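Local structure of DUF6844 domain-containing protein (Francisella tularensis subsp. tularensis, 4QVR) at residues G314-R319 with Y333-Y338; E152-I157 with K239-G244; F245-G250 with K276-F281; L364-A369 with T411-K416. The protein is of unknown function, a Francisella protein of the DUF6844 family with a predicted signal sequence, so it is probably exported from the cytoplasm. All blocks are in the same frame, centred on the assembly; numbering follows the deposited sequence.

Contact 1 (G314-R319 with Y333-Y338)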
loop_
_atom_site.group_PDB
_atom_site.type_symbol
_atom_site.label_atom_id
_atom_site.label_comp_id
_atom_site.label_asym_id
_atom_site.label_seq_id
_atom_site.Cartn_x
_atom_site.Cartn_y
_atom_site.Cartn_z
ATOM N N GLY A 314 5.988 13.591 -5.607
ATOM C CA GLY A 314 6.019 12.142 -5.799
ATOM C C GLY A 314 5.614 11.331 -4.621
ATOM O O GLY A 314 5.551 10.117 -4.716
ATOM N N ASP A 315 5.323 12.016 -3.516
ATOM C CA ASP A 315 4.910 11.411 -2.277
ATOM C C ASP A 315 3.403 11.103 -2.200
ATOM O O ASP A 315 2.549 12.002 -2.125
ATOM C CB ASP A 315 5.267 12.323 -1.125
ATOM C CG ASP A 315 6.787 12.469 -0.924
ATOM O OD1 ASP A 315 7.544 11.507 -1.225
ATOM O OD2 ASP A 315 7.211 13.548 -0.413
ATOM N N TYR A 316 3.110 9.808 -2.174
ATOM C CA TYR A 316 1.769 9.275 -2.067
ATOM C C TYR A 316 1.710 8.225 -0.932
ATOM O O TYR A 316 2.748 7.624 -0.551
ATOM C CB TYR A 316 1.388 8.637 -3.399
ATOM C CG TYR A 316 1.050 9.648 -4.451
ATOM C CD1 TYR A 316 2.040 10.277 -5.180
ATOM C CD2 TYR A 316 -0.268 10.001 -4.701
ATOM C CE1 TYR A 316 1.723 11.229 -6.140
ATOM C CE2 TYR A 316 -0.584 10.956 -5.659
ATOM C CZ TYR A 316 0.424 11.569 -6.360
ATOM O OH TYR A 316 0.133 12.527 -7.305
ATOM N N GLY A 317 0.516 8.012 -0.392
ATOM C CA GLY A 317 0.323 7.009 0.635
ATOM C C GLY A 317 0.667 7.444 2.026
ATOM O O GLY A 317 0.649 8.640 2.335
ATOM N N ILE A 318 0.953 6.456 2.873
ATOM C CA ILE A 318 1.301 6.689 4.262
ATOM C C ILE A 318 2.736 6.256 4.529
ATOM O O ILE A 318 3.331 5.495 3.748
ATOM C CB ILE A 318 0.342 5.942 5.214
ATOM C CG1 ILE A 318 0.570 4.428 5.208
ATOM C CG2 ILE A 318 -1.089 6.230 4.838
ATOM C CD1 ILE A 318 1.745 3.993 6.051
ATOM N N ARG A 319 3.300 6.778 5.613
ATOM C CA ARG A 319 4.652 6.422 6.041
ATOM C C ARG A 319 4.654 6.340 7.541
ATOM O O ARG A 319 3.880 7.022 8.195
ATOM C CB ARG A 319 5.685 7.497 5.665
ATOM C CG ARG A 319 5.861 7.800 4.184
ATOM C CD ARG A 319 6.483 6.649 3.397
ATOM N NE ARG A 319 6.607 7.092 2.031
ATOM C CZ ARG A 319 5.651 7.027 1.126
ATOM N NH1 ARG A 319 4.487 6.448 1.393
ATOM N NH2 ARG A 319 5.878 7.524 -0.078
ATOM N N TYR A 333 0.149 11.552 3.002
ATOM C CA TYR A 333 0.269 12.574 1.971
ATOM C C TYR A 333 -1.008 12.748 1.206
ATOM O O TYR A 333 -1.760 11.806 1.038
ATOM C CB TYR A 333 1.337 12.167 0.980
ATOM C CG TYR A 333 2.704 11.975 1.600
ATOM C CD1 TYR A 333 3.482 13.062 1.948
ATOM C CD2 TYR A 333 3.231 10.700 1.798
ATOM C CE1 TYR A 333 4.753 12.895 2.510
ATOM C CE2 TYR A 333 4.503 10.524 2.329
ATOM C CZ TYR A 333 5.254 11.630 2.696
ATOM O OH TYR A 333 6.509 11.468 3.231
ATOM N N GLY A 334 -1.235 13.942 0.691
ATOM C CA GLY A 334 -2.431 14.218 -0.083
ATOM C C GLY A 334 -2.220 15.422 -0.947
ATOM O O GLY A 334 -1.452 16.296 -0.601
ATOM N N GLN A 335 -2.908 15.474 -2.076
ATOM C CA GLN A 335 -2.785 16.586 -3.004
ATOM C C GLN A 335 -4.150 17.002 -3.486
ATOM O O GLN A 335 -5.073 16.192 -3.470
ATOM C CB GLN A 335 -1.920 16.197 -4.211
ATOM C CG GLN A 335 -0.537 15.773 -3.784
ATOM C CD GLN A 335 0.379 15.372 -4.917
ATOM O OE1 GLN A 335 0.098 15.588 -6.086
ATOM N NE2 GLN A 335 1.504 14.798 -4.553
ATOM N N GLY A 336 -4.271 18.269 -3.896
ATOM C CA GLY A 336 -5.504 18.804 -4.445
ATOM C C GLY A 336 -5.131 19.864 -5.468
ATOM O O GLY A 336 -3.958 20.190 -5.618
ATOM N N SER A 337 -6.119 20.391 -6.187
ATOM C CA SER A 337 -5.876 21.431 -7.176
ATOM C C SER A 337 -7.129 22.271 -7.331
ATOM O O SER A 337 -8.188 21.891 -6.826
ATOM C CB SER A 337 -5.489 20.829 -8.523
ATOM O OG SER A 337 -6.514 19.983 -8.998
ATOM N N TYR A 338 -7.010 23.402 -8.025
ATOM C CA TYR A 338 -8.157 24.296 -8.241
ATOM C C TYR A 338 -8.515 24.456 -9.723
ATOM O O TYR A 338 -7.698 24.902 -10.524
ATOM C CB TYR A 338 -7.888 25.663 -7.610
ATOM C CG TYR A 338 -8.970 26.688 -7.895
ATOM C CD1 TYR A 338 -10.174 26.683 -7.180
ATOM C CD2 TYR A 338 -8.783 27.675 -8.866
ATOM C CE1 TYR A 338 -11.161 27.621 -7.438
ATOM C CE2 TYR A 338 -9.765 28.618 -9.127
ATOM C CZ TYR A 338 -10.950 28.587 -8.413
ATOM O OH TYR A 338 -11.923 29.524 -8.674
HETATM O O HOH W 1 2.725 14.690 -1.909
HETATM O O HOH W 2 1.805 14.298 -7.826
HETATM O O HOH W 3 -1.515 9.966 -1.626
#
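Tyr333 lays one face of its ring against Asp315 and turns its edge to Arg319 at the base of a beta hairpin, where strand 328-337 runs back past the chain that leads into strand 318-322. Over the face lies a CH-pi contact: Asp315 CB stands 3.5 Å from the centroid of the Tyr333 ring, 8° off the ring normal. The carboxylate follows CB over the same ring and is stacked on it with the planes 27° apart. Around the rim, Arg319 CG lies 3.6 Å from Tyr333 CE2, near the ring plane. A bend at chi2 (-68°) folds the arginine chain back, which brings one face of the guanidinium over that same CE2. The folded group is fixed by NH1, which donates to the carbonyl O of both Tyr316 and Ile318. One nearly straight backbone bond, Tyr333 N to Gly317 O at 3.0 Å, joins the two segments directly. Gly317 adopts a positive phi, in a backbone conformation that calls for glycine.

Further out, outside partners hold the polar ends: Asp315 forms a salt bridge with Lys307 and a hydrogen bond with Ser81, while Tyr333 OH bonds to Tyr304 OH. The amide of Gln335, which also donates to Met313 O, is linked to segment 314-319 through two waters. One accepts from Gln335 NE2 and donates to Asp315 O; the other accepts from Tyr316 OH and donates to Gln335 OE1 at 2.8 Å.

Contact 2 (E152-I157 with K239-G244)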
loop_
_atom_site.group_PDB
_atom_site.type_symbol
_atom_site.label_atom_id
_atom_site.label_comp_id
_atom_site.label_asym_id
_atom_site.label_seq_id
_atom_site.Cartn_x
_atom_site.Cartn_y
_atom_site.Cartn_z
ATOM N N GLU A 152 0.656 -8.970 -4.488
ATOM C CA GLU A 152 1.853 -9.733 -4.857
ATOM C C GLU A 152 2.582 -10.286 -3.641
ATOM O O GLU A 152 3.112 -11.403 -3.686
ATOM C CB GLU A 152 2.764 -8.904 -5.759
ATOM C CG GLU A 152 2.084 -8.691 -7.113
ATOM C CD GLU A 152 2.907 -7.930 -8.120
ATOM O OE1 GLU A 152 3.937 -7.328 -7.745
ATOM O OE2 GLU A 152 2.496 -7.921 -9.305
ATOM N N TYR A 153 2.597 -9.516 -2.561
ATOM C CA TYR A 153 3.161 -9.967 -1.296
ATOM C C TYR A 153 2.367 -11.183 -0.794
ATOM O O TYR A 153 2.942 -12.186 -0.452
ATOM C CB TYR A 153 3.160 -8.855 -0.240
ATOM C CG TYR A 153 3.449 -9.382 1.139
ATOM C CD1 TYR A 153 4.730 -9.753 1.514
ATOM C CD2 TYR A 153 2.447 -9.512 2.075
ATOM C CE1 TYR A 153 4.997 -10.271 2.785
ATOM C CE2 TYR A 153 2.706 -10.024 3.335
ATOM C CZ TYR A 153 3.975 -10.411 3.681
ATOM O OH TYR A 153 4.209 -10.924 4.947
ATOM N N ILE A 154 1.040 -11.101 -0.787
ATOM C CA ILE A 154 0.219 -12.225 -0.343
ATOM C C ILE A 154 0.449 -13.469 -1.191
ATOM O O ILE A 154 0.606 -14.578 -0.670
ATOM C CB ILE A 154 -1.271 -11.834 -0.313
ATOM C CG1 ILE A 154 -1.480 -10.792 0.796
ATOM C CG2 ILE A 154 -2.148 -13.059 -0.041
ATOM C CD1 ILE A 154 -2.841 -10.136 0.771
ATOM N N SER A 155 0.511 -13.269 -2.493
ATOM C CA SER A 155 0.744 -14.345 -3.441
ATOM C C SER A 155 2.093 -15.021 -3.167
ATOM O O SER A 155 2.226 -16.230 -3.220
ATOM C CB SER A 155 0.718 -13.765 -4.862
ATOM O OG SER A 155 0.842 -14.774 -5.843
ATOM N N PHE A 156 3.087 -14.208 -2.867
ATOM C CA PHE A 156 4.422 -14.674 -2.551
ATOM C C PHE A 156 4.380 -15.467 -1.239
ATOM O O PHE A 156 4.955 -16.535 -1.135
ATOM C CB PHE A 156 5.350 -13.468 -2.450
ATOM C CG PHE A 156 6.755 -13.829 -2.188
ATOM C CD1 PHE A 156 7.166 -14.153 -0.900
ATOM C CD2 PHE A 156 7.681 -13.842 -3.224
ATOM C CE1 PHE A 156 8.477 -14.510 -0.647
ATOM C CE2 PHE A 156 8.998 -14.196 -2.978
ATOM C CZ PHE A 156 9.396 -14.535 -1.688
ATOM N N ILE A 157 3.696 -14.945 -0.231
ATOM C CA ILE A 157 3.534 -15.681 1.010
ATOM C C ILE A 157 2.830 -17.031 0.784
ATOM O O ILE A 157 3.251 -18.048 1.344
ATOM C CB ILE A 157 2.755 -14.859 2.056
ATOM C CG1 ILE A 157 3.617 -13.715 2.552
ATOM C CG2 ILE A 157 2.349 -15.724 3.243
ATOM C CD1 ILE A 157 4.945 -14.177 3.129
ATOM N N LYS A 239 -4.804 -21.608 5.040
ATOM C CA LYS A 239 -3.784 -21.281 6.028
ATOM C C LYS A 239 -2.821 -20.233 5.439
ATOM O O LYS A 239 -2.614 -19.193 6.028
ATOM C CB LYS A 239 -3.049 -22.561 6.443
ATOM C CG LYS A 239 -2.003 -22.387 7.529
ATOM C CD LYS A 239 -1.419 -23.742 7.937
ATOM C CE LYS A 239 -0.400 -23.609 9.066
ATOM N NZ LYS A 239 0.759 -22.743 8.705
ATOM N N SER A 240 -2.274 -20.519 4.260
ATOM C CA SER A 240 -1.381 -19.599 3.548
ATOM C C SER A 240 -1.917 -18.191 3.395
ATOM O O SER A 240 -1.222 -17.224 3.674
ATOM C CB SER A 240 -1.115 -20.114 2.139
ATOM O OG SER A 240 -0.190 -21.160 2.168
ATOM N N LEU A 241 -3.148 -18.094 2.908
ATOM C CA LEU A 241 -3.795 -16.821 2.663
ATOM C C LEU A 241 -4.088 -16.048 3.922
ATOM O O LEU A 241 -3.960 -14.822 3.939
ATOM C CB LEU A 241 -5.081 -17.037 1.884
ATOM C CG LEU A 241 -4.847 -17.477 0.434
ATOM C CD1 LEU A 241 -6.151 -17.883 -0.257
ATOM C CD2 LEU A 241 -4.144 -16.350 -0.307
ATOM N N THR A 242 -4.513 -16.758 4.961
ATOM C CA THR A 242 -4.795 -16.138 6.248
ATOM C C THR A 242 -3.519 -15.526 6.811
ATOM O O THR A 242 -3.551 -14.490 7.417
ATOM C CB THR A 242 -5.363 -17.156 7.258
ATOM O OG1 THR A 242 -6.637 -17.607 6.797
ATOM C CG2 THR A 242 -5.581 -16.517 8.609
ATOM N N THR A 243 -2.392 -16.187 6.610
ATOM C CA THR A 243 -1.147 -15.679 7.113
ATOM C C THR A 243 -0.795 -14.417 6.326
ATOM O O THR A 243 -0.444 -13.402 6.916
ATOM C CB THR A 243 -0.061 -16.752 7.032
ATOM O OG1 THR A 243 -0.417 -17.826 7.912
ATOM C CG2 THR A 243 1.299 -16.186 7.452
ATOM N N GLY A 244 -0.946 -14.492 4.995
ATOM C CA GLY A 244 -0.716 -13.379 4.113
ATOM C C GLY A 244 -1.563 -12.141 4.380
ATOM O O GLY A 244 -1.027 -11.028 4.397
#
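Segments 152-157 and 239-244, turns of helices 134-159 and 224-246, pack as a close helix pair around a glycine, Ile154 and Gly244 bringing their CA atoms to 4.7 Å. The segment axes approach to 8.6 Å and run mostly antiparallel, with 139° between their N-to-C directions. Gly244 makes this approach possible: having no side chain, it lets its bare backbone lie directly against Ile154 and Ile157.

Two isoleucines of helix 134-159, one turn apart, flank that glycine. Ile154 touches with both branches. CG1 lies 3.6 Å from Gly244 O, and CG2, placed anti to the backbone N by a chi1 of -68°, meets Leu241 CD2 at 3.9 Å. These two side chains cross at about a right angle, and Ile405 of helix 402-415 also packs on Ile154. Ile157 points its CB at helix 224-246 and rests CG2 against the bonded pair Ser240 O and Gly244 N, 3.9 Å from each, with Thr243 CG2 at the margin.

No hydrogen bond joins the two segments, so the interface depends on shape and apolar contact. Tyr153, whose OH is bonded to Asn247 beyond this turn, carries Ile157 CG1 over one face of its ring, offset toward the rim. The ring turns its edge to the carbonyl of Gly244, with CE2 4.0 Å from Gly244 O.

Contact 3 (F245-G250 with K276-F281)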
loop_
_atom_site.group_PDB
_atom_site.type_symbol
_atom_site.label_atom_id
_atom_site.label_comp_id
_atom_site.label_asym_id
_atom_site.label_seq_id
_atom_site.Cartn_x
_atom_site.Cartn_y
_atom_site.Cartn_z
ATOM N N PHE A 245 -2.876 -12.301 4.553
ATOM C CA PHE A 245 -3.735 -11.151 4.865
ATOM C C PHE A 245 -3.417 -10.594 6.248
ATOM O O PHE A 245 -3.436 -9.377 6.438
ATOM C CB PHE A 245 -5.216 -11.502 4.800
ATOM C CG PHE A 245 -5.725 -11.709 3.414
ATOM C CD1 PHE A 245 -5.899 -10.637 2.571
ATOM C CD2 PHE A 245 -6.062 -12.964 2.959
ATOM C CE1 PHE A 245 -6.383 -10.812 1.293
ATOM C CE2 PHE A 245 -6.549 -13.138 1.680
ATOM C CZ PHE A 245 -6.700 -12.064 0.847
ATOM N N GLY A 246 -3.126 -11.474 7.210
ATOM C CA GLY A 246 -2.786 -11.029 8.564
ATOM C C GLY A 246 -1.503 -10.176 8.611
ATOM O O GLY A 246 -1.383 -9.259 9.415
ATOM N N ASN A 247 -0.548 -10.471 7.740
ATOM C CA ASN A 247 0.712 -9.736 7.694
ATOM C C ASN A 247 0.665 -8.391 6.990
ATOM O O ASN A 247 1.662 -7.674 6.996
ATOM C CB ASN A 247 1.762 -10.573 6.977
ATOM C CG ASN A 247 2.116 -11.831 7.721
ATOM O OD1 ASN A 247 1.642 -12.059 8.815
ATOM N ND2 ASN A 247 2.964 -12.654 7.122
ATOM N N LEU A 248 -0.448 -8.044 6.342
ATOM C CA LEU A 248 -0.517 -6.770 5.631
ATOM C C LEU A 248 -0.186 -5.601 6.485
ATOM O O LEU A 248 0.344 -4.623 6.008
ATOM C CB LEU A 248 -1.891 -6.521 4.999
ATOM C CG LEU A 248 -2.175 -7.270 3.717
ATOM C CD1 LEU A 248 -3.531 -6.847 3.173
ATOM C CD2 LEU A 248 -1.068 -7.024 2.713
ATOM N N SER A 249 -0.522 -5.692 7.750
ATOM C CA SER A 249 -0.252 -4.631 8.688
ATOM C C SER A 249 1.247 -4.389 8.839
ATOM O O SER A 249 1.636 -3.356 9.378
ATOM C CB SER A 249 -0.913 -4.960 10.028
ATOM O OG SER A 249 -0.573 -6.283 10.415
ATOM N N GLY A 250 2.083 -5.317 8.361
ATOM C CA GLY A 250 3.554 -5.157 8.401
ATOM C C GLY A 250 4.118 -4.747 7.041
ATOM O O GLY A 250 5.290 -4.418 6.914
ATOM N N LYS A 276 8.329 -6.275 13.065
ATOM C CA LYS A 276 8.280 -5.274 14.129
ATOM C C LYS A 276 7.162 -4.280 13.897
ATOM O O LYS A 276 6.428 -3.959 14.826
ATOM C CB LYS A 276 9.622 -4.588 14.280
ATOM C CG LYS A 276 10.683 -5.588 14.697
ATOM C CD LYS A 276 12.026 -4.960 14.999
ATOM C CE LYS A 276 12.943 -6.022 15.579
ATOM N NZ LYS A 276 14.300 -5.511 15.912
ATOM N N ILE A 277 7.021 -3.813 12.659
ATOM C CA ILE A 277 5.924 -2.913 12.304
ATOM C C ILE A 277 4.600 -3.646 12.509
ATOM O O ILE A 277 3.664 -3.083 13.080
ATOM C CB ILE A 277 6.050 -2.379 10.870
ATOM C CG1 ILE A 277 7.220 -1.413 10.792
ATOM C CG2 ILE A 277 4.765 -1.670 10.431
ATOM C CD1 ILE A 277 7.052 -0.154 11.635
ATOM N N LYS A 278 4.517 -4.899 12.071
ATOM C CA LYS A 278 3.298 -5.661 12.320
ATOM C C LYS A 278 3.005 -5.734 13.835
ATOM O O LYS A 278 1.870 -5.557 14.260
ATOM C CB LYS A 278 3.387 -7.078 11.764
ATOM C CG LYS A 278 2.196 -7.926 12.204
ATOM C CD LYS A 278 2.250 -9.342 11.670
ATOM C CE LYS A 278 1.051 -10.129 12.169
ATOM N NZ LYS A 278 0.945 -11.445 11.499
ATOM N N GLY A 279 4.038 -6.028 14.626
ATOM C CA GLY A 279 3.927 -6.149 16.082
ATOM C C GLY A 279 3.628 -4.836 16.785
ATOM O O GLY A 279 2.970 -4.813 17.821
HETATM N N MSE A 280 4.121 -3.739 16.227
HETATM C CA MSE A 280 3.865 -2.427 16.790
HETATM C C MSE A 280 2.391 -2.126 16.689
HETATM O O MSE A 280 1.776 -1.700 17.666
HETATM C CB MSE A 280 4.698 -1.410 16.032
HETATM C CG MSE A 280 4.546 -0.010 16.599
HETATM SE SE MSE A 280 4.904 1.277 15.161
HETATM C CE MSE A 280 3.354 0.992 13.978
ATOM N N PHE A 281 1.798 -2.346 15.520
ATOM C CA PHE A 281 0.366 -2.087 15.363
ATOM C C PHE A 281 -0.533 -2.988 16.203
ATOM O O PHE A 281 -1.578 -2.544 16.689
ATOM C CB PHE A 281 -0.062 -2.167 13.911
ATOM C CG PHE A 281 0.339 -0.980 13.108
ATOM C CD1 PHE A 281 -0.205 0.263 13.392
ATOM C CD2 PHE A 281 1.221 -1.096 12.042
ATOM C CE1 PHE A 281 0.138 1.375 12.633
ATOM C CE2 PHE A 281 1.567 0.009 11.285
ATOM C CZ PHE A 281 1.022 1.247 11.573
#
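Lys278 lies lengthwise along the turn that follows helix 224-246, its base packed on Gly250 and its ammonium group held by Asn247. The tight part is at the base. Gly250 and Lys278 have CA atoms only 4.0 Å apart, and Lys278 CB sits 3.9 Å from Gly250 CA, backbone against side-chain base with no side chain between them. Beside it the carbonyl O of Ser249 points into apolar surroundings, with Ile277 CG2 at 3.7 Å and Phe281 CD2 at 3.5 Å. The Phe281 ring has its own neighbour on one face, the CE of selenomethionine Met280.

Toward the partly exposed side the packing gives way to a single long chain. With CG anti to the backbone N (chi1 172°) and every later torsion extended, Lys278 passes Ser249 OG with CG, reaches Gly246 O with CE, and donates from NZ to Asn247 OD1 at 2.8 Å. The donor is tilted 19° from the amide's carbonyl plane. With ND2 engaged as well, by the tyrosine of helix 134-159, both ends of the amide are held and its rotation is fixed.

The two segments bracket the hairpin of strands 251-261 and 264-273, whose base is marked by a backbone bond between Gly250 and Ser274. Tyr273 of the second strand touches both Asn247 and Lys278, while Phe245, remote from segment 276-281, packs on helices 374-385 and 134-159.

Contact 4 (L364-A369 with T411-K416); sequences LVTLIA and TYYKTK
Tyr413 reaches from helix 402-415 to helix 349-370, where Thr366 and Ala369, one turn apart, receive its ring at a crossing of 117° between the segment axes. From a CB directed at the other helix, chi1 of -70° sets CG anti to the carbonyl carbon. CD1 then meets Ala369 CB at 3.8 Å, in the plane of the ring. CE1 comes 3.6 Å from Thr366 O, while Thr366 CG2 stands over one ring face in a CH-pi contact, 4.2 Å from the centroid. At the tip, OH bonds to Gln150 and accepts from a water that also donates to Thr366 O.

Also on Ala369, Lys416 CD packs against the methyl, and Tyr412 OH donates to Ala369 O at 2.9 Å, the donor tilted 21° from the carbonyl plane. Lys416 NZ in turn gives a hydrogen bond to Tyr412 OH and a salt bridge to Glu376.

The chemistry is thus a small apolar centre, the Ala369 methyl, bordered by polar links. Tyr412 OH both gives and receives a bond, and the nearby ammonium group may make it a somewhat stronger donor to the carbonyl of Ala369, an effect probably tempered by the Glu376 carboxylate beside it.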
loop_
_atom_site.group_PDB
_atom_site.type_symbol
_atom_site.label_atom_id
_atom_site.label_comp_id
_atom_site.label_asym_id
_atom_site.label_seq_id
_atom_site.Cartn_x
_atom_site.Cartn_y
_atom_site.Cartn_z
ATOM N N LEU A 364 -5.268 7.093 5.137
ATOM C CA LEU A 364 -5.323 6.530 6.476
ATOM C C LEU A 364 -6.458 5.513 6.604
ATOM O O LEU A 364 -6.282 4.472 7.219
ATOM C CB LEU A 364 -5.452 7.626 7.541
ATOM C CG LEU A 364 -4.204 8.515 7.703
ATOM C CD1 LEU A 364 -4.516 9.663 8.648
ATOM C CD2 LEU A 364 -2.994 7.715 8.189
ATOM N N VAL A 365 -7.608 5.800 6.013
ATOM C CA VAL A 365 -8.732 4.861 6.057
ATOM C C VAL A 365 -8.338 3.515 5.450
ATOM O O VAL A 365 -8.594 2.471 6.024
ATOM C CB VAL A 365 -9.966 5.434 5.338
ATOM C CG1 VAL A 365 -11.037 4.354 5.132
ATOM C CG2 VAL A 365 -10.532 6.632 6.117
ATOM N N THR A 366 -7.674 3.550 4.306
ATOM C CA THR A 366 -7.206 2.350 3.655
ATOM C C THR A 366 -6.166 1.565 4.508
ATOM O O THR A 366 -6.115 0.319 4.517
ATOM C CB THR A 366 -6.567 2.767 2.316
ATOM O OG1 THR A 366 -7.561 3.439 1.537
ATOM C CG2 THR A 366 -6.066 1.576 1.568
ATOM N N LEU A 367 -5.318 2.307 5.192
ATOM C CA LEU A 367 -4.308 1.722 6.060
ATOM C C LEU A 367 -4.968 0.939 7.186
ATOM O O LEU A 367 -4.638 -0.192 7.470
ATOM C CB LEU A 367 -3.475 2.838 6.694
ATOM C CG LEU A 367 -2.474 2.401 7.759
ATOM C CD1 LEU A 367 -1.466 1.455 7.112
ATOM C CD2 LEU A 367 -1.809 3.627 8.373
ATOM N N ILE A 368 -5.909 1.583 7.824
ATOM C CA ILE A 368 -6.608 0.996 8.956
ATOM C C ILE A 368 -7.416 -0.226 8.536
ATOM O O ILE A 368 -7.384 -1.248 9.219
ATOM C CB ILE A 368 -7.439 2.079 9.644
ATOM C CG1 ILE A 368 -6.476 3.106 10.248
ATOM C CG2 ILE A 368 -8.327 1.484 10.732
ATOM C CD1 ILE A 368 -7.132 4.383 10.696
ATOM N N ALA A 369 -8.075 -0.146 7.380
ATOM C CA ALA A 369 -8.834 -1.273 6.854
ATOM C C ALA A 369 -7.927 -2.467 6.619
ATOM O O ALA A 369 -8.330 -3.618 6.841
ATOM C CB ALA A 369 -9.520 -0.896 5.553
ATOM N N THR A 411 -12.210 -5.065 -3.564
ATOM C CA THR A 411 -13.615 -5.131 -3.195
ATOM C C THR A 411 -13.745 -4.803 -1.712
ATOM O O THR A 411 -14.548 -3.951 -1.328
ATOM C CB THR A 411 -14.205 -6.532 -3.497
ATOM O OG1 THR A 411 -14.152 -6.777 -4.910
ATOM C CG2 THR A 411 -15.643 -6.645 -3.029
ATOM N N TYR A 412 -12.921 -5.469 -0.899
ATOM C CA TYR A 412 -12.918 -5.294 0.552
ATOM C C TYR A 412 -12.671 -3.860 0.970
ATOM O O TYR A 412 -13.292 -3.395 1.913
ATOM C CB TYR A 412 -11.874 -6.202 1.191
ATOM C CG TYR A 412 -11.598 -5.939 2.657
ATOM C CD1 TYR A 412 -12.433 -6.453 3.654
ATOM C CD2 TYR A 412 -10.479 -5.199 3.049
ATOM C CE1 TYR A 412 -12.171 -6.219 5.001
ATOM C CE2 TYR A 412 -10.202 -4.962 4.384
ATOM C CZ TYR A 412 -11.042 -5.473 5.360
ATOM O OH TYR A 412 -10.769 -5.228 6.695
ATOM N N TYR A 413 -11.776 -3.152 0.294
ATOM C CA TYR A 413 -11.537 -1.773 0.678
ATOM C C TYR A 413 -12.741 -0.895 0.341
ATOM O O TYR A 413 -13.141 -0.061 1.150
ATOM C CB TYR A 413 -10.253 -1.190 0.068
ATOM C CG TYR A 413 -8.961 -1.768 0.618
ATOM C CD1 TYR A 413 -8.689 -1.747 1.981
ATOM C CD2 TYR A 413 -7.974 -2.262 -0.236
ATOM C CE1 TYR A 413 -7.497 -2.267 2.480
ATOM C CE2 TYR A 413 -6.775 -2.765 0.250
ATOM C CZ TYR A 413 -6.542 -2.769 1.611
ATOM O OH TYR A 413 -5.361 -3.280 2.102
ATOM N N LYS A 414 -13.336 -1.093 -0.834
ATOM C CA LYS A 414 -14.497 -0.288 -1.230
ATOM C C LYS A 414 -15.688 -0.507 -0.309
ATOM O O LYS A 414 -16.386 0.437 -0.008
ATOM C CB LYS A 414 -14.892 -0.533 -2.697
ATOM C CG LYS A 414 -13.857 -0.019 -3.704
ATOM C CD LYS A 414 -14.233 -0.287 -5.161
ATOM C CE LYS A 414 -15.459 0.502 -5.596
ATOM N NZ LYS A 414 -15.840 0.227 -7.008
ATOM N N THR A 415 -15.896 -1.735 0.167
ATOM C CA THR A 415 -17.040 -2.028 1.049
ATOM C C THR A 415 -16.818 -1.810 2.551
ATOM O O THR A 415 -17.775 -1.535 3.255
ATOM C CB THR A 415 -17.591 -3.473 0.866
ATOM O OG1 THR A 415 -16.616 -4.435 1.276
ATOM C CG2 THR A 415 -17.995 -3.729 -0.581
ATOM N N LYS A 416 -15.592 -1.913 3.060
ATOM C CA LYS A 416 -15.404 -1.751 4.507
ATOM C C LYS A 416 -15.895 -0.395 4.996
ATOM O O LYS A 416 -15.672 0.634 4.355
ATOM C CB LYS A 416 -13.966 -2.005 4.978
ATOM C CG LYS A 416 -13.889 -1.982 6.501
ATOM C CD LYS A 416 -12.744 -2.782 7.091
ATOM C CE LYS A 416 -12.956 -2.989 8.595
ATOM N NZ LYS A 416 -11.923 -3.855 9.238
HETATM O O HOH W 4 -3.962 -0.863 3.284
HETATM O O HOH W 5 -9.658 -2.468 10.365
#

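Along the chain the order of closing is contact 2, contact 3, contact 1, contact 4. Contacts 2 and 3 share helix 224-246 and have centres 13 Å apart; Ile154 of the first packs on Phe245 and Leu248 of the second. Leu248 also meets Tyr413, joining contact 3 to contact 4, whose centre is 16 Å away. Contact 4 in turn touches contact 1 where Leu364 and Leu367 of helix 349-370 pack on Ile318 of the four-stranded sheet. Contacts 1 and 2 lie on opposite sides of the chain's centre, 29 Å between their centres, yet direct packing links the series 2-3-4-1, and helix 134-159 of contact 2 also reaches Tyr316 of contact 1.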